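Local coordinates for protein CrmK (Actinoalloteichus sp. WH1-2216-6, PDB 5I1V) that is a flavoenzyme oxidase with covalently bound FAD that takes part in recycling shunt products during caerulomycin biosynthesis, at residues 171-176 against 181-186; 250-255 against 348-353; 279-284 against 324-329; 406-411 against 415-420. All coordinates share one frame; numbering follows the deposited sequence. Where two conformers were deposited one is given.

Contact 1. Residues 171-176 against 181-186; sequences ATREED and DLWWAH
In the FAD-binding part of the fold, strand 166-172, an outermost strand of a five-stranded antiparallel sheet, ends and turns back into the short helix 180-185, and Trp183 of that helix lies against Ala171, Thr172 and Arg173. Ala171 CB sits 3.6 Å from Trp183 N and also meets Leu182 CB at 3.9 Å. Beyond it the indole receives Arg173 on one face: Arg173 CB stands 3.7 Å from the centroid of the Trp183 six-membered ring, 26° off the normal, a CH-pi contact. With CG between backbone N and carbonyl carbon (chi1 65°) and a bend at chi3, the arginine chain folds back, leaving its guanidinium plane 45° from the indole. Trp183 NE1 is bonded to Leu152 O on the adjacent strand, which fixes the ring's rotation. With an alanine here, Arg173 CB would probably lose the ring it lies on, and Leu152 O the indole donor. Across the turn, then, the cohesion is apolar and CH-pi, with the polar indole nitrogen satisfied by the sheet itself.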
loop_
_atom_site.group_PDB
_atom_site.type_symbol
_atom_site.label_atom_id
_atom_site.label_comp_id
_atom_site.label_asym_id
_atom_site.label_seq_id
_atom_site.Cartn_x
_atom_site.Cartn_y
_atom_site.Cartn_z
ATOM N N ALA A 171 -0.905 25.088 19.627
ATOM C CA ALA A 171 0.305 25.306 20.395
ATOM C C ALA A 171 1.487 25.329 19.412
ATOM O O ALA A 171 1.618 24.444 18.569
ATOM C CB ALA A 171 0.490 24.194 21.404
ATOM N N THR A 172 2.377 26.303 19.559
ATOM C CA THR A 172 3.492 26.470 18.606
ATOM C C THR A 172 4.845 26.427 19.320
ATOM O O THR A 172 4.937 26.493 20.540
ATOM C CB THR A 172 3.384 27.801 17.815
ATOM O OG1 THR A 172 3.917 28.844 18.606
ATOM C CG2 THR A 172 1.959 28.179 17.401
ATOM N N ARG A 173 5.899 26.271 18.529
ATOM C CA ARG A 173 7.280 26.209 19.026
ATOM C C ARG A 173 7.904 27.557 19.411
ATOM O O ARG A 173 8.976 27.565 20.008
ATOM C CB ARG A 173 8.187 25.541 17.991
ATOM C CG ARG A 173 8.340 26.314 16.699
ATOM C CD ARG A 173 9.153 25.532 15.685
ATOM N NE ARG A 173 10.303 24.969 16.332
ATOM C CZ ARG A 173 10.923 23.855 15.965
ATOM N NH1 ARG A 173 10.522 23.112 14.907
ATOM N NH2 ARG A 173 11.987 23.494 16.675
ATOM N N GLU A 174 7.227 28.665 19.116
ATOM C CA GLU A 174 7.788 30.015 19.363
ATOM C C GLU A 174 8.060 30.247 20.812
ATOM O O GLU A 174 7.217 29.953 21.656
ATOM C CB GLU A 174 6.852 31.088 18.862
ATOM C CG GLU A 174 6.685 31.111 17.355
ATOM C CD GLU A 174 5.339 31.693 16.935
ATOM O OE1 GLU A 174 4.333 31.546 17.681
ATOM O OE2 GLU A 174 5.267 32.278 15.829
ATOM N N GLU A 175 9.230 30.807 21.123
ATOM C CA GLU A 175 9.672 30.882 22.531
ATOM C C GLU A 175 8.666 31.581 23.408
ATOM O O GLU A 175 8.571 31.273 24.576
ATOM C CB GLU A 175 11.043 31.584 22.736
ATOM C CG GLU A 175 12.167 31.246 21.762
ATOM C CD GLU A 175 13.576 31.465 22.358
ATOM O OE1 GLU A 175 13.766 32.325 23.271
ATOM O OE2 GLU A 175 14.498 30.746 21.916
ATOM N N ASP A 176 7.934 32.544 22.878
ATOM C CA ASP A 176 6.981 33.276 23.707
ATOM C C ASP A 176 5.538 32.681 23.723
ATOM O O ASP A 176 4.666 33.226 24.365
ATOM C CB ASP A 176 6.934 34.752 23.272
ATOM C CG ASP A 176 6.512 34.932 21.802
ATOM O OD1 ASP A 176 6.485 33.929 21.036
ATOM O OD2 ASP A 176 6.216 36.087 21.415
ATOM N N ASP A 181 4.385 24.670 26.342
ATOM C CA ASP A 181 4.438 23.398 27.050
ATOM C C ASP A 181 3.650 22.286 26.347
ATOM O O ASP A 181 4.107 21.150 26.248
ATOM C CB ASP A 181 3.997 23.554 28.522
ATOM C CG ASP A 181 2.562 24.088 28.678
ATOM O OD1 ASP A 181 2.061 24.872 27.814
ATOM O OD2 ASP A 181 1.936 23.767 29.719
ATOM N N LEU A 182 2.443 22.594 25.910
ATOM C CA LEU A 182 1.639 21.657 25.130
ATOM C C LEU A 182 2.328 21.238 23.832
ATOM O O LEU A 182 2.313 20.043 23.454
ATOM C CB LEU A 182 0.247 22.233 24.823
ATOM C CG LEU A 182 -0.805 21.276 24.314
ATOM C CD1 LEU A 182 -0.921 20.085 25.264
ATOM C CD2 LEU A 182 -2.137 22.001 24.159
ATOM N N TRP A 183 2.948 22.199 23.149
ATOM C CA TRP A 183 3.706 21.897 21.933
ATOM C C TRP A 183 4.842 20.959 22.289
ATOM O O TRP A 183 5.056 19.939 21.623
ATOM C CB TRP A 183 4.219 23.162 21.246
ATOM C CG TRP A 183 5.258 22.863 20.203
ATOM C CD1 TRP A 183 5.052 22.577 18.899
ATOM C CD2 TRP A 183 6.656 22.770 20.425
ATOM N NE1 TRP A 183 6.231 22.319 18.283
ATOM C CE2 TRP A 183 7.243 22.414 19.207
ATOM C CE3 TRP A 183 7.468 22.940 21.558
ATOM C CZ2 TRP A 183 8.618 22.296 19.043
ATOM C CZ3 TRP A 183 8.812 22.765 21.428
ATOM C CH2 TRP A 183 9.393 22.452 20.174
ATOM N N TRP A 184 5.552 21.248 23.380
ATOM C CA TRP A 184 6.698 20.447 23.736
ATOM C C TRP A 184 6.335 19.006 24.060
ATOM O O TRP A 184 7.066 18.088 23.724
ATOM C CB TRP A 184 7.430 21.085 24.916
ATOM C CG TRP A 184 8.699 20.393 25.338
ATOM C CD1 TRP A 184 9.960 20.635 24.853
ATOM C CD2 TRP A 184 8.860 19.396 26.353
ATOM N NE1 TRP A 184 10.874 19.861 25.497
ATOM C CE2 TRP A 184 10.240 19.089 26.423
ATOM C CE3 TRP A 184 7.982 18.729 27.198
ATOM C CZ2 TRP A 184 10.761 18.160 27.323
ATOM C CZ3 TRP A 184 8.499 17.819 28.096
ATOM C CH2 TRP A 184 9.889 17.537 28.146
ATOM N N ALA A 185 5.205 18.836 24.741
ATOM C CA ALA A 185 4.688 17.510 25.054
ATOM C C ALA A 185 4.429 16.648 23.817
ATOM O O ALA A 185 4.568 15.454 23.851
ATOM C CB ALA A 185 3.437 17.617 25.863
ATOM N N HIS A 186 4.076 17.291 22.729
ATOM C CA HIS A 186 3.889 16.602 21.449
ATOM C C HIS A 186 5.145 16.379 20.636
ATOM O O HIS A 186 5.061 15.996 19.465
ATOM C CB HIS A 186 2.848 17.349 20.647
ATOM C CG HIS A 186 1.472 17.194 21.204
ATOM N ND1 HIS A 186 0.988 17.963 22.241
ATOM C CD2 HIS A 186 0.490 16.319 20.896
ATOM C CE1 HIS A 186 -0.234 17.564 22.544
ATOM N NE2 HIS A 186 -0.548 16.557 21.754
#

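Contact 2. Residues 250-255 against 348-353; sequences WQLRNC and RGPHTR
Leu252 points its forked end at the backbone of residues 348-350, and the two methyls divide the work between them. CD1 lies over the Gly349-Pro350 peptide, 3.7 Å from Pro350 N and 3.8 Å from Gly349 C, and touches the proline ring at CD (3.9 Å). CD2 reaches further back along the loop to Arg348 O, also at 3.9 Å. The fork gets there because CG stands anti to the carbonyl carbon, beside the backbone N (chi1 -64°), on a residue whose CB already faces the loop. An alanine here is likely to open a gap above the Gly349-Pro350 peptide and take this methyl from the proline ring. Gly349 O, buried here, finds no polar partner in the model. Near the C-terminal part of helix 237-253, Asn254 ND2 turns back to bond Trp250 O at 3.0 Å and sits over the face of the Trp250 indole. Farther along the loop, Thr352 is the N-cap of helix 353-364, and His351 packs on Leu248. The contact thus belongs to the helical layer beside the large antiparallel sheet: the last turn of helix 237-253 packs on the connection from strand 339-347 to helix 353-364.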
loop_
_atom_site.group_PDB
_atom_site.type_symbol
_atom_site.label_atom_id
_atom_site.label_comp_id
_atom_site.label_asym_id
_atom_site.label_seq_id
_atom_site.Cartn_x
_atom_site.Cartn_y
_atom_site.Cartn_z
ATOM N N TRP A 250 30.958 -1.199 13.044
ATOM C CA TRP A 250 30.965 -0.233 11.959
ATOM C C TRP A 250 29.938 0.886 12.260
ATOM O O TRP A 250 30.257 2.051 12.092
ATOM C CB TRP A 250 30.680 -0.883 10.596
ATOM C CG TRP A 250 30.852 0.027 9.448
ATOM C CD1 TRP A 250 31.969 0.177 8.666
ATOM C CD2 TRP A 250 29.905 1.009 8.978
ATOM N NE1 TRP A 250 31.757 1.166 7.717
ATOM C CE2 TRP A 250 30.503 1.692 7.902
ATOM C CE3 TRP A 250 28.602 1.348 9.345
ATOM C CZ2 TRP A 250 29.837 2.707 7.192
ATOM C CZ3 TRP A 250 27.954 2.380 8.648
ATOM C CH2 TRP A 250 28.565 3.030 7.593
ATOM N N GLN A 251 28.737 0.538 12.720
ATOM C CA GLN A 251 27.715 1.571 12.973
ATOM C C GLN A 251 28.152 2.515 14.100
ATOM O O GLN A 251 27.974 3.747 14.003
ATOM C CB GLN A 251 26.380 0.941 13.326
ATOM C CG GLN A 251 25.739 0.147 12.216
ATOM C CD GLN A 251 25.380 1.003 11.000
ATOM O OE1 GLN A 251 25.270 2.243 11.082
ATOM N NE2 GLN A 251 25.149 0.334 9.866
ATOM N N LEU A 252 28.765 1.965 15.151
ATOM C CA LEU A 252 29.202 2.791 16.268
ATOM C C LEU A 252 30.437 3.649 15.995
ATOM O O LEU A 252 30.697 4.600 16.720
ATOM C CB LEU A 252 29.381 1.978 17.527
ATOM C CG LEU A 252 28.075 1.363 18.034
ATOM C CD1 LEU A 252 28.412 0.133 18.856
ATOM C CD2 LEU A 252 27.222 2.349 18.807
ATOM N N ARG A 253 31.150 3.360 14.920
ATOM C CA ARG A 253 32.192 4.262 14.417
ATOM C C ARG A 253 31.652 5.282 13.448
ATOM O O ARG A 253 32.374 6.198 13.074
ATOM C CB ARG A 253 33.299 3.475 13.698
ATOM C CG ARG A 253 34.292 2.852 14.655
ATOM C CD ARG A 253 34.988 1.630 14.061
ATOM N NE ARG A 253 35.099 1.712 12.611
ATOM C CZ ARG A 253 34.911 0.691 11.773
ATOM N NH1 ARG A 253 34.611 -0.529 12.213
ATOM N NH2 ARG A 253 35.016 0.904 10.467
ATOM N N ASN A 254 30.398 5.151 13.041
ATOM C CA ASN A 254 29.877 5.960 11.947
ATOM C C ASN A 254 28.499 6.598 12.236
ATOM O O ASN A 254 27.680 6.760 11.298
ATOM C CB ASN A 254 29.819 5.112 10.687
ATOM C CG ASN A 254 31.196 4.928 10.045
ATOM O OD1 ASN A 254 31.793 5.891 9.597
ATOM N ND2 ASN A 254 31.704 3.714 10.049
ATOM N N CYS A 255 28.252 6.960 13.489
ATOM C CA CYS A 255 26.908 7.369 13.907
ATOM C C CYS A 255 26.810 8.857 14.239
ATOM O O CYS A 255 25.758 9.295 14.746
ATOM C CB CYS A 255 26.404 6.514 15.073
ATOM S SG CYS A 255 27.440 6.700 16.538
ATOM N N ARG A 348 23.667 2.541 22.777
ATOM C CA ARG A 348 24.723 3.536 22.479
ATOM C C ARG A 348 26.088 2.850 22.590
ATOM O O ARG A 348 27.122 3.496 22.488
ATOM C CB ARG A 348 24.640 4.748 23.411
ATOM C CG ARG A 348 24.688 4.364 24.888
ATOM C CD ARG A 348 24.274 5.489 25.825
ATOM N NE ARG A 348 25.325 6.482 25.914
ATOM C CZ ARG A 348 25.356 7.649 25.263
ATOM N NH1 ARG A 348 24.364 8.046 24.456
ATOM N NH2 ARG A 348 26.407 8.448 25.439
ATOM N N GLY A 349 26.058 1.535 22.760
ATOM C CA GLY A 349 27.247 0.693 22.802
ATOM C C GLY A 349 26.834 -0.646 22.229
ATOM O O GLY A 349 25.632 -0.860 21.920
ATOM N N PRO A 350 27.809 -1.553 22.039
ATOM C CA PRO A 350 27.473 -2.780 21.358
ATOM C C PRO A 350 26.900 -3.797 22.292
ATOM O O PRO A 350 27.147 -3.741 23.506
ATOM C CB PRO A 350 28.831 -3.289 20.845
ATOM C CG PRO A 350 29.823 -2.760 21.832
ATOM C CD PRO A 350 29.255 -1.459 22.354
ATOM N N HIS A 351 26.160 -4.735 21.725
ATOM C CA HIS A 351 25.871 -5.979 22.413
ATOM C C HIS A 351 27.149 -6.767 22.596
ATOM O O HIS A 351 28.009 -6.772 21.719
ATOM C CB HIS A 351 24.889 -6.827 21.651
ATOM C CG HIS A 351 23.480 -6.371 21.795
ATOM N ND1 HIS A 351 22.524 -6.614 20.838
ATOM C CD2 HIS A 351 22.866 -5.679 22.781
ATOM C CE1 HIS A 351 21.371 -6.113 21.240
ATOM N NE2 HIS A 351 21.547 -5.538 22.414
ATOM N N THR A 352 27.258 -7.412 23.749
ATOM C CA THR A 352 28.411 -8.260 24.061
ATOM C C THR A 352 28.317 -9.546 23.275
ATOM O O THR A 352 27.280 -9.878 22.708
ATOM C CB THR A 352 28.417 -8.685 25.528
ATOM O OG1 THR A 352 27.291 -9.550 25.775
ATOM C CG2 THR A 352 28.402 -7.461 26.469
ATOM N N ARG A 353 29.395 -10.322 23.296
ATOM C CA ARG A 353 29.393 -11.625 22.668
ATOM C C ARG A 353 28.380 -12.603 23.309
ATOM O O ARG A 353 27.753 -13.371 22.585
ATOM C CB ARG A 353 30.836 -12.202 22.616
ATOM C CG ARG A 353 30.943 -13.729 22.707
ATOM C CD ARG A 353 32.217 -14.342 22.098
ATOM N NE ARG A 353 32.623 -13.615 20.889
ATOM C CZ ARG A 353 33.538 -12.643 20.839
ATOM N NH1 ARG A 353 34.209 -12.267 21.931
ATOM N NH2 ARG A 353 33.786 -12.046 19.682
#

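Contact 3. Residues 279-284 against 324-329; sequences AMHAQI and QLLAIP
Gln283 OE1 is held by a weak hydrogen bond with Thr322 OG1 and meets Leu326 CD1 at 4.1 Å, so one helix, 319-326, meets this amide oxygen with both a hydroxyl and, a turn later, a methyl. The glutamine reaches the helix by placing CG between its backbone N and carbonyl carbon (chi1 63°) and then running straight out, crossing Leu326 at about a right angle. His281, two residues earlier, faces the same way and likewise meets Leu326, whose CD1 approaches the imidazole at a slant. The deposited separation of 2.9 Å between His281 NE2 and Leu326 CD1 is too short for a real contact, and the histidine has two conformers, so the detail of that approach is doubtful. Strand 277-285 belongs to the large antiparallel sheet of the enzyme, and its side chains alternate: His281 and Gln283 look to helix 319-326, while Met280 and Ile284 pack against helix 291-303 on the opposite face. Leu326 also packs on Phe123, an FAD-binding residue, with its side chain about 7 Å from the bound FAD at the nearest atoms. Past the helix the chain runs on to Ile328, which touches FAD, and to Pro329, which packs on Pro329 of the second subunit.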
loop_
_atom_site.group_PDB
_atom_site.type_symbol
_atom_site.label_atom_id
_atom_site.label_comp_id
_atom_site.label_asym_id
_atom_site.label_seq_id
_atom_site.Cartn_x
_atom_site.Cartn_y
_atom_site.Cartn_z
ATOM N N ALA A 279 18.821 -10.806 6.594
ATOM C CA ALA A 279 18.673 -9.922 5.466
ATOM C C ALA A 279 19.158 -8.536 5.882
ATOM O O ALA A 279 19.028 -8.155 7.030
ATOM C CB ALA A 279 17.213 -9.859 5.040
ATOM N N MET A 280 19.777 -7.811 4.976
ATOM C CA MET A 280 20.098 -6.427 5.253
ATOM C C MET A 280 19.805 -5.569 4.048
ATOM O O MET A 280 19.995 -6.005 2.911
ATOM C CB MET A 280 21.550 -6.271 5.676
ATOM C CG MET A 280 21.996 -4.814 5.716
ATOM S SD MET A 280 23.713 -4.696 6.153
ATOM C CE MET A 280 24.394 -4.900 4.522
ATOM N N HIS A 281 19.304 -4.358 4.308
ATOM C CA HIS A 281 19.268 -3.364 3.251
ATOM C C HIS A 281 20.067 -2.145 3.671
ATOM O O HIS A 281 20.114 -1.769 4.838
ATOM C CB HIS A 281 17.847 -2.991 2.824
ATOM C CG HIS A 281 17.002 -2.462 3.930
ATOM N ND1 HIS A 281 16.105 -3.249 4.612
ATOM C CD2 HIS A 281 16.936 -1.236 4.494
ATOM C CE1 HIS A 281 15.502 -2.526 5.537
ATOM N NE2 HIS A 281 15.982 -1.298 5.483
ATOM N N ALA A 282 20.767 -1.581 2.699
ATOM C CA ALA A 282 21.559 -0.397 2.903
ATOM C C ALA A 282 21.416 0.540 1.733
ATOM O O ALA A 282 21.141 0.103 0.583
ATOM C CB ALA A 282 23.007 -0.753 3.137
ATOM N N GLN A 283 21.543 1.836 2.032
ATOM C CA GLN A 283 21.385 2.867 1.048
ATOM C C GLN A 283 22.284 4.011 1.383
ATOM O O GLN A 283 22.565 4.249 2.528
ATOM C CB GLN A 283 19.905 3.348 0.952
ATOM C CG GLN A 283 19.383 3.995 2.220
ATOM C CD GLN A 283 17.906 4.365 2.245
ATOM O OE1 GLN A 283 17.046 3.560 2.030
ATOM N NE2 GLN A 283 17.624 5.605 2.566
ATOM N N ILE A 284 22.737 4.721 0.361
ATOM C CA ILE A 284 23.596 5.883 0.505
ATOM C C ILE A 284 23.313 6.798 -0.664
ATOM O O ILE A 284 23.173 6.342 -1.784
ATOM C CB ILE A 284 25.094 5.505 0.548
ATOM C CG1 ILE A 284 25.964 6.692 0.977
ATOM C CG2 ILE A 284 25.530 4.866 -0.755
ATOM C CD1 ILE A 284 27.455 6.373 1.175
ATOM N N GLN A 324 9.894 3.628 -1.030
ATOM C CA GLN A 324 8.765 2.742 -1.258
ATOM C C GLN A 324 9.255 1.274 -1.362
ATOM O O GLN A 324 8.542 0.351 -0.970
ATOM C CB GLN A 324 7.989 3.164 -2.507
ATOM C CG GLN A 324 7.171 4.462 -2.291
ATOM C CD GLN A 324 6.521 4.965 -3.545
ATOM O OE1 GLN A 324 6.855 4.533 -4.617
ATOM N NE2 GLN A 324 5.631 5.954 -3.416
ATOM N N LEU A 325 10.449 1.072 -1.869
ATOM C CA LEU A 325 10.985 -0.311 -2.019
ATOM C C LEU A 325 11.136 -0.961 -0.648
ATOM O O LEU A 325 10.820 -2.144 -0.471
ATOM C CB LEU A 325 12.336 -0.295 -2.741
ATOM C CG LEU A 325 13.057 -1.637 -2.965
ATOM C CD1 LEU A 325 12.314 -2.548 -3.928
ATOM C CD2 LEU A 325 14.446 -1.352 -3.509
ATOM N N LEU A 326 11.591 -0.173 0.318
ATOM C CA LEU A 326 11.806 -0.625 1.692
ATOM C C LEU A 326 10.584 -0.517 2.613
ATOM O O LEU A 326 10.567 -1.125 3.678
ATOM C CB LEU A 326 12.999 0.145 2.268
ATOM C CG LEU A 326 13.286 0.276 3.772
ATOM C CD1 LEU A 326 14.710 0.757 3.942
ATOM C CD2 LEU A 326 12.417 1.294 4.471
ATOM N N ALA A 327 9.560 0.224 2.204
ATOM C CA ALA A 327 8.365 0.423 3.007
ATOM C C ALA A 327 7.609 -0.870 3.225
ATOM O O ALA A 327 7.638 -1.762 2.375
ATOM C CB ALA A 327 7.435 1.409 2.358
ATOM N N ILE A 328 6.901 -0.930 4.351
ATOM C CA ILE A 328 6.025 -2.044 4.665
ATOM C C ILE A 328 4.597 -1.766 4.163
ATOM O O ILE A 328 3.965 -0.720 4.482
ATOM C CB ILE A 328 6.081 -2.416 6.178
ATOM C CG1 ILE A 328 7.360 -3.216 6.453
ATOM C CG2 ILE A 328 4.890 -3.275 6.600
ATOM C CD1 ILE A 328 8.513 -2.344 6.838
ATOM N N PRO A 329 4.089 -2.680 3.348
ATOM C CA PRO A 329 2.762 -2.524 2.769
ATOM C C PRO A 329 1.670 -2.507 3.808
ATOM O O PRO A 329 1.744 -3.213 4.823
ATOM C CB PRO A 329 2.579 -3.775 1.902
ATOM C CG PRO A 329 3.902 -4.443 1.812
ATOM C CD PRO A 329 4.793 -3.906 2.881
#

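Contact 4. Residues 406-411 against 415-420; sequences VAWTDP and EEHLRW
Trp408 carries its indole between its backbone N and carbonyl carbon (chi1 70°), and His417 sets its imidazole anti to the carbonyl carbon (chi1 -59°); these two turns slide the side chains past each other in opposite directions. His417 CB comes down over the indole face, 3.8 Å from the centroid of the Trp408 six-membered ring, a CH-pi contact. The imidazole lies obliquely near the five-membered ring, the planes 34° from one another, but the closest carbon approach in this pair is too short to be trusted and the detail is doubtful. Bonds to residues outside the two segments fix the rotation of both rings: His417 ND1 pairs with Tyr368 OH and NE2 with Glu413 OE1, while Trp408 NE1 bonds Asp414 OD1. Two residues earlier on the strand, Val406 CG1 meets Trp420 at CE3, 3.4 Å away, and CG2 lies 3.9 Å from His417 O. Leu418 is a looser neighbour of the indole, CG to Trp408 CH2 at 4.5 Å. The short axes of 406-408 and 415-420 run nearly antiparallel, 9.0 Å apart at closest approach: a strand, a short connection and a helix folding back over the sheet, with alternate strand residues Val406 and Trp408 facing the helix and Ala407 facing away.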
loop_
_atom_site.group_PDB
_atom_site.type_symbol
_atom_site.label_atom_id
_atom_site.label_comp_id
_atom_site.label_asym_id
_atom_site.label_seq_id
_atom_site.Cartn_x
_atom_site.Cartn_y
_atom_site.Cartn_z
ATOM N N VAL A 406 7.190 -10.587 16.227
ATOM C CA VAL A 406 6.627 -11.888 15.850
ATOM C C VAL A 406 5.268 -11.542 15.292
ATOM O O VAL A 406 4.574 -10.641 15.839
ATOM C CB VAL A 406 6.457 -12.892 17.017
ATOM C CG1 VAL A 406 7.779 -13.455 17.448
ATOM C CG2 VAL A 406 5.829 -12.258 18.222
ATOM N N ALA A 407 4.969 -12.120 14.133
ATOM C CA ALA A 407 3.672 -11.957 13.449
ATOM C C ALA A 407 3.106 -13.330 13.105
ATOM O O ALA A 407 3.830 -14.222 12.661
ATOM C CB ALA A 407 3.818 -11.127 12.227
ATOM N N TRP A 408 1.820 -13.521 13.363
ATOM C CA TRP A 408 1.181 -14.807 13.091
ATOM C C TRP A 408 -0.318 -14.605 12.856
ATOM O O TRP A 408 -0.844 -13.476 12.986
ATOM C CB TRP A 408 1.467 -15.785 14.239
ATOM C CG TRP A 408 0.792 -15.479 15.529
ATOM C CD1 TRP A 408 -0.332 -16.066 16.003
ATOM C CD2 TRP A 408 1.174 -14.509 16.507
ATOM N NE1 TRP A 408 -0.666 -15.556 17.219
ATOM C CE2 TRP A 408 0.230 -14.577 17.550
ATOM C CE3 TRP A 408 2.219 -13.579 16.605
ATOM C CZ2 TRP A 408 0.321 -13.795 18.700
ATOM C CZ3 TRP A 408 2.293 -12.782 17.735
ATOM C CH2 TRP A 408 1.362 -12.896 18.768
ATOM N N THR A 409 -1.018 -15.676 12.501
ATOM C CA THR A 409 -2.424 -15.531 12.176
ATOM C C THR A 409 -3.362 -16.362 13.017
ATOM O O THR A 409 -4.502 -15.980 13.196
ATOM C CB THR A 409 -2.696 -15.834 10.694
ATOM O OG1 THR A 409 -2.211 -17.139 10.377
ATOM C CG2 THR A 409 -2.027 -14.800 9.777
ATOM N N ASP A 410 -2.900 -17.495 13.551
ATOM C CA ASP A 410 -3.798 -18.392 14.320
ATOM C C ASP A 410 -3.814 -18.039 15.809
ATOM O O ASP A 410 -2.770 -18.065 16.448
ATOM C CB ASP A 410 -3.359 -19.856 14.139
ATOM C CG ASP A 410 -4.341 -20.850 14.752
ATOM O OD1 ASP A 410 -5.104 -20.520 15.704
ATOM O OD2 ASP A 410 -4.334 -21.995 14.273
ATOM N N PRO A 411 -4.983 -17.715 16.370
ATOM C CA PRO A 411 -5.051 -17.368 17.805
ATOM C C PRO A 411 -4.604 -18.486 18.755
ATOM O O PRO A 411 -4.123 -18.212 19.871
ATOM C CB PRO A 411 -6.538 -17.064 18.039
ATOM C CG PRO A 411 -7.144 -16.931 16.713
ATOM C CD PRO A 411 -6.308 -17.679 15.728
ATOM N N GLU A 415 0.214 -18.210 22.630
ATOM C CA GLU A 415 1.102 -18.525 23.746
ATOM C C GLU A 415 2.542 -18.784 23.317
ATOM O O GLU A 415 3.427 -18.359 23.999
ATOM C CB GLU A 415 0.579 -19.708 24.597
ATOM C CG GLU A 415 -0.391 -19.277 25.704
ATOM C CD GLU A 415 -0.743 -20.408 26.687
ATOM O OE1 GLU A 415 -0.607 -21.603 26.309
ATOM O OE2 GLU A 415 -1.160 -20.104 27.842
ATOM N N GLU A 416 2.768 -19.428 22.182
ATOM C CA GLU A 416 4.126 -19.859 21.841
ATOM C C GLU A 416 4.904 -18.701 21.198
ATOM O O GLU A 416 6.090 -18.514 21.483
ATOM C CB GLU A 416 4.106 -21.116 20.973
ATOM C CG GLU A 416 4.031 -20.904 19.472
ATOM C CD GLU A 416 3.480 -22.115 18.716
ATOM O OE1 GLU A 416 2.342 -22.561 19.021
ATOM O OE2 GLU A 416 4.169 -22.607 17.793
ATOM N N HIS A 417 4.225 -17.903 20.378
ATOM C CA HIS A 417 4.833 -16.669 19.851
ATOM C C HIS A 417 5.127 -15.657 20.928
ATOM O O HIS A 417 6.180 -15.070 20.917
ATOM C CB HIS A 417 3.971 -16.061 18.785
ATOM C CG HIS A 417 3.753 -16.979 17.644
ATOM N ND1 HIS A 417 4.795 -17.568 16.973
ATOM C CD2 HIS A 417 2.623 -17.492 17.118
ATOM C CE1 HIS A 417 4.317 -18.377 16.045
ATOM N NE2 HIS A 417 2.996 -18.332 16.099
ATOM N N LEU A 418 4.208 -15.441 21.868
ATOM C CA LEU A 418 4.444 -14.491 22.944
ATOM C C LEU A 418 5.563 -15.005 23.812
ATOM O O LEU A 418 6.447 -14.249 24.265
ATOM C CB LEU A 418 3.179 -14.268 23.801
ATOM C CG LEU A 418 2.043 -13.443 23.153
ATOM C CD1 LEU A 418 0.778 -13.573 23.951
ATOM C CD2 LEU A 418 2.477 -11.992 23.094
ATOM N N ARG A 419 5.560 -16.307 24.044
ATOM C CA ARG A 419 6.652 -16.861 24.844
ATOM C C ARG A 419 7.998 -16.676 24.141
ATOM O O ARG A 419 8.936 -16.265 24.789
ATOM C CB ARG A 419 6.390 -18.312 25.291
ATOM C CG ARG A 419 7.490 -18.868 26.185
ATOM C CD ARG A 419 7.165 -20.242 26.821
ATOM N NE ARG A 419 6.705 -21.225 25.835
ATOM C CZ ARG A 419 5.429 -21.577 25.621
ATOM N NH1 ARG A 419 4.421 -21.049 26.326
ATOM N NH2 ARG A 419 5.154 -22.477 24.681
ATOM N N TRP A 420 8.082 -16.884 22.831
ATOM C CA TRP A 420 9.373 -16.778 22.117
ATOM C C TRP A 420 9.996 -15.361 22.190
ATOM O O TRP A 420 11.177 -15.201 22.527
ATOM C CB TRP A 420 9.231 -17.197 20.652
ATOM C CG TRP A 420 10.547 -17.137 19.918
ATOM C CD1 TRP A 420 11.500 -18.125 19.866
ATOM C CD2 TRP A 420 11.094 -16.017 19.205
ATOM N NE1 TRP A 420 12.605 -17.681 19.142
ATOM C CE2 TRP A 420 12.369 -16.398 18.725
ATOM C CE3 TRP A 420 10.617 -14.727 18.899
ATOM C CZ2 TRP A 420 13.167 -15.540 17.981
ATOM C CZ3 TRP A 420 11.431 -13.867 18.174
ATOM C CH2 TRP A 420 12.682 -14.285 17.711
#

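In the fold
Contacts 1 and 4 are the buried ones, and both close a short turn between a strand and the helix that follows it; they lie on opposite sides of the chain's centre, about 41 Å apart between centres. Each rests on a tryptophan whose indole nitrogen is satisfied nearby. Contact 2 sits at the surface, joins parts far apart in sequence and is van der Waals packing of leucine methyls on loop backbone and a proline ring. Contact 3, partly buried and closest to the FAD, sets a histidine and a glutamine of the strand against one leucine; it shares the eight-stranded sheet with contact 4, their nearest atoms about 10 Å apart. Contact 1 alone belongs to the five-stranded sheet.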